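Local coordinates for protein methyltransferase (PDB 3LDF) that probably transfers methyl groups from S-adenosyl-L-methionine to RNA and binds the product S-adenosyl-L-homocysteine, at residues I328-A333 and N376-F381. Residues are numbered along the deposited sequence; the frame is centred on the assembly and turned at random. Where two conformers were deposited one is given.
Sequences IASTNA and NYLKVF
Ala329 and Phe381 exchange a pair of backbone hydrogen bonds, as do Thr331 and Lys379, joining strands 325-331 and 379-384 antiparallel. Phe381 N gives to Ala329 O at 2.8 Å, and Lys379 N gives to Thr331 O at 2.9 Å. Ser330 and Val380, between these pairs, form the non-hydrogen-bonded pair.

Side-chain packing follows the alternation of the strands. In the beta-branched Ile328 and Val380, suited to extended backbone, Ile328 CG2 and Val380 CG1 meet at 3.7 Å. Val380 CG2 lies 3.6 Å from Ser330 OG, a small buried hydroxyl that hydrogen-bonds to Asp292. On the other face, the methyl CG2 of Thr331 lies alongside the Lys379 chain, 3.7 Å from Lys379 CD.

Among polar side chains, a chi1 of -180° swings Thr331 OG1 opposite its own N, where it accepts from Ala333 N at 3.1 Å in an ST turn closing the strand end. Lys379, long enough to double back after a bend at chi2 (97°), brings NZ 2.8 Å from Tyr377 O, above that carbonyl's plane; NZ also hydrogen-bonds to Met336 O.

Within this Rossmann-like methyltransferase sheet, strand 286-291 flanks 325-331 and strand 355-360 flanks 379-384, while helices 306-319 and 338-349 pack on the face bearing Ala329, Thr331 and Phe381.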
ATOM      1  N   ILE A 328      -1.547  15.213  -9.274  1.00 14.56           N
ATOM      2  CA  ILE A 328      -0.863  14.074  -8.646  1.00 15.04           C
ATOM      3  C   ILE A 328      -1.772  12.819  -8.812  1.00 15.03           C
ATOM      4  O   ILE A 328      -2.793  12.707  -8.130  1.00 16.70           O
ATOM      5  CB  ILE A 328      -0.529  14.424  -7.129  1.00 14.29           C
ATOM      6  CG1 ILE A 328       0.308  15.732  -7.088  1.00 14.78           C
ATOM      7  CG2 ILE A 328       0.142  13.229  -6.407  1.00 16.36           C
ATOM      8  CD1 ILE A 328       0.802  16.175  -5.722  1.00 16.73           C
ATOM      9  N   ALA A 329      -1.430  11.939  -9.761  1.00 15.82           N
ATOM     10  CA  ALA A 329      -2.189  10.736 -10.123  1.00 16.86           C
ATOM     11  C   ALA A 329      -1.569   9.515  -9.495  1.00 17.32           C
ATOM     12  O   ALA A 329      -0.439   9.074  -9.891  1.00 20.00           O
ATOM     13  CB  ALA A 329      -2.243  10.573 -11.674  1.00 18.10           C
ATOM     14  N   SER A 330      -2.234   9.008  -8.469  1.00 17.11           N
ATOM     15  CA  SER A 330      -1.750   7.865  -7.695  1.00 16.95           C
ATOM     16  C   SER A 330      -2.680   6.660  -7.923  1.00 17.95           C
ATOM     17  O   SER A 330      -3.871   6.867  -8.148  1.00 19.36           O
ATOM     18  CB  SER A 330      -1.814   8.253  -6.223  1.00 17.24           C
ATOM     19  OG  SER A 330      -1.505   7.156  -5.384  1.00 15.80           O
ATOM     20  N   THR A 331      -2.132   5.431  -7.895  1.00 18.04           N
ATOM     21  CA  THR A 331      -2.880   4.150  -7.799  1.00 17.33           C
ATOM     22  C   THR A 331      -2.022   3.171  -6.975  1.00 18.89           C
ATOM     23  O   THR A 331      -0.770   3.236  -7.052  1.00 16.83           O
ATOM     24  CB  THR A 331      -3.235   3.493  -9.224  1.00 18.48           C
ATOM     25  OG1 THR A 331      -3.961   2.272  -9.064  1.00 19.12           O
ATOM     26  CG2 THR A 331      -1.986   3.132 -10.040  1.00 18.87           C
ATOM     27  N   ASN A 332      -2.714   2.335  -6.177  1.00 20.43           N
ATOM     28  CA  ASN A 332      -2.053   1.191  -5.462  0.50 22.35           C
ATOM     29  C   ASN A 332      -2.452  -0.167  -6.136  1.00 26.14           C
ATOM     30  O   ASN A 332      -2.237  -1.270  -5.569  1.00 28.07           O
ATOM     31  CB  ASN A 332      -2.384   1.173  -3.934  0.50 21.23           C
ATOM     32  CG  ASN A 332      -1.353   1.940  -3.034  0.50 18.02           C
ATOM     33  OD1 ASN A 332      -0.149   1.723  -3.118  0.50 15.87           O
ATOM     34  ND2 ASN A 332      -1.856   2.785  -2.117  0.50 14.92           N
ATOM     35  N   ALA A 333      -3.020  -0.113  -7.342  1.00 28.36           N
ATOM     36  CA  ALA A 333      -3.474  -1.381  -7.995  1.00 33.01           C
ATOM     37  C   ALA A 333      -2.305  -2.222  -8.510  1.00 34.57           C
ATOM     38  O   ALA A 333      -1.537  -1.744  -9.337  1.00 34.72           O
ATOM     39  CB  ALA A 333      -4.466  -1.111  -9.146  1.00 33.55           C
ATOM     40  N   ASN A 376       6.031  -4.000  -7.333  1.00 23.20           N
ATOM     41  CA  ASN A 376       6.131  -2.592  -7.004  1.00 20.00           C
ATOM     42  C   ASN A 376       4.780  -1.935  -7.345  1.00 19.24           C
ATOM     43  O   ASN A 376       4.642  -1.297  -8.406  1.00 19.86           O
ATOM     44  CB  ASN A 376       7.342  -1.903  -7.718  1.00 18.30           C
ATOM     45  CG  ASN A 376       7.732  -0.567  -7.032  1.00 18.33           C
ATOM     46  OD1 ASN A 376       6.951  -0.032  -6.254  1.00 15.96           O
ATOM     47  ND2 ASN A 376       8.939  -0.030  -7.325  1.00 20.10           N
ATOM     48  N   TYR A 377       3.784  -2.093  -6.481  1.00 17.94           N
ATOM     49  CA  TYR A 377       2.395  -1.870  -6.921  1.00 18.93           C
ATOM     50  C   TYR A 377       1.942  -0.390  -6.866  1.00 18.07           C
ATOM     51  O   TYR A 377       0.941  -0.049  -7.469  1.00 18.93           O
ATOM     52  CB  TYR A 377       1.415  -2.802  -6.177  1.00 20.22           C
ATOM     53  CG  TYR A 377       1.455  -2.618  -4.654  1.00 21.37           C
ATOM     54  CD1 TYR A 377       0.826  -1.514  -4.035  1.00 19.63           C
ATOM     55  CD2 TYR A 377       2.151  -3.528  -3.835  1.00 22.23           C
ATOM     56  CE1 TYR A 377       0.863  -1.323  -2.632  1.00 16.85           C
ATOM     57  CE2 TYR A 377       2.207  -3.335  -2.426  1.00 22.68           C
ATOM     58  CZ  TYR A 377       1.574  -2.213  -1.841  1.00 21.05           C
ATOM     59  OH  TYR A 377       1.606  -2.035  -0.452  1.00 21.55           O
ATOM     60  N   LEU A 378       2.696   0.471  -6.165  1.00 16.27           N
ATOM     61  CA  LEU A 378       2.338   1.863  -6.009  1.00 15.70           C
ATOM     62  C   LEU A 378       2.865   2.608  -7.220  1.00 15.08           C
ATOM     63  O   LEU A 378       4.009   2.439  -7.545  1.00 16.65           O
ATOM     64  CB  LEU A 378       2.935   2.472  -4.709  1.00 13.20           C
ATOM     65  CG  LEU A 378       2.723   3.977  -4.566  1.00 12.93           C
ATOM     66  CD1 LEU A 378       1.230   4.338  -4.454  1.00 14.77           C
ATOM     67  CD2 LEU A 378       3.419   4.441  -3.249  1.00 15.90           C
ATOM     68  N   LYS A 379       2.036   3.421  -7.883  1.00 15.20           N
ATOM     69  CA  LYS A 379       2.495   4.334  -8.962  1.00 15.26           C
ATOM     70  C   LYS A 379       1.918   5.718  -8.682  1.00 15.38           C
ATOM     71  O   LYS A 379       0.696   5.867  -8.521  1.00 16.36           O
ATOM     72  CB  LYS A 379       2.032   3.862 -10.345  1.00 16.54           C
ATOM     73  CG  LYS A 379       2.450   2.453 -10.744  1.00 18.63           C
ATOM     74  CD  LYS A 379       1.333   1.468 -10.451  1.00 24.33           C
ATOM     75  CE  LYS A 379       1.785  -0.001 -10.572  1.00 27.91           C
ATOM     76  NZ  LYS A 379       0.754  -0.990 -10.107  1.00 20.92           N
ATOM     77  N   VAL A 380       2.772   6.718  -8.600  1.00 14.03           N
ATOM     78  CA  VAL A 380       2.328   8.078  -8.416  1.00 14.47           C
ATOM     79  C   VAL A 380       3.006   8.999  -9.472  1.00 15.82           C
ATOM     80  O   VAL A 380       4.199   9.289  -9.380  1.00 15.54           O
ATOM     81  CB  VAL A 380       2.615   8.611  -6.981  1.00 14.00           C
ATOM     82  CG1 VAL A 380       2.066  10.054  -6.774  1.00 12.61           C
ATOM     83  CG2 VAL A 380       2.012   7.624  -5.816  1.00 13.00           C
ATOM     84  N   PHE A 381       2.231   9.447 -10.453  1.00 15.54           N
ATOM     85  CA  PHE A 381       2.701  10.451 -11.413  1.00 16.99           C
ATOM     86  C   PHE A 381       2.377  11.942 -10.997  1.00 16.33           C
ATOM     87  O   PHE A 381       1.246  12.266 -10.577  1.00 16.18           O
ATOM     88  CB  PHE A 381       2.098  10.162 -12.802  1.00 17.95           C
ATOM     89  CG  PHE A 381       2.760   9.016 -13.569  1.00 21.91           C
ATOM     90  CD1 PHE A 381       4.067   9.134 -14.032  1.00 22.72           C
ATOM     91  CD2 PHE A 381       2.053   7.830 -13.853  1.00 19.99           C
ATOM     92  CE1 PHE A 381       4.660   8.097 -14.780  1.00 23.00           C
ATOM     93  CE2 PHE A 381       2.622   6.822 -14.590  1.00 19.62           C
ATOM     94  CZ  PHE A 381       3.937   6.957 -15.058  1.00 22.15           C
TER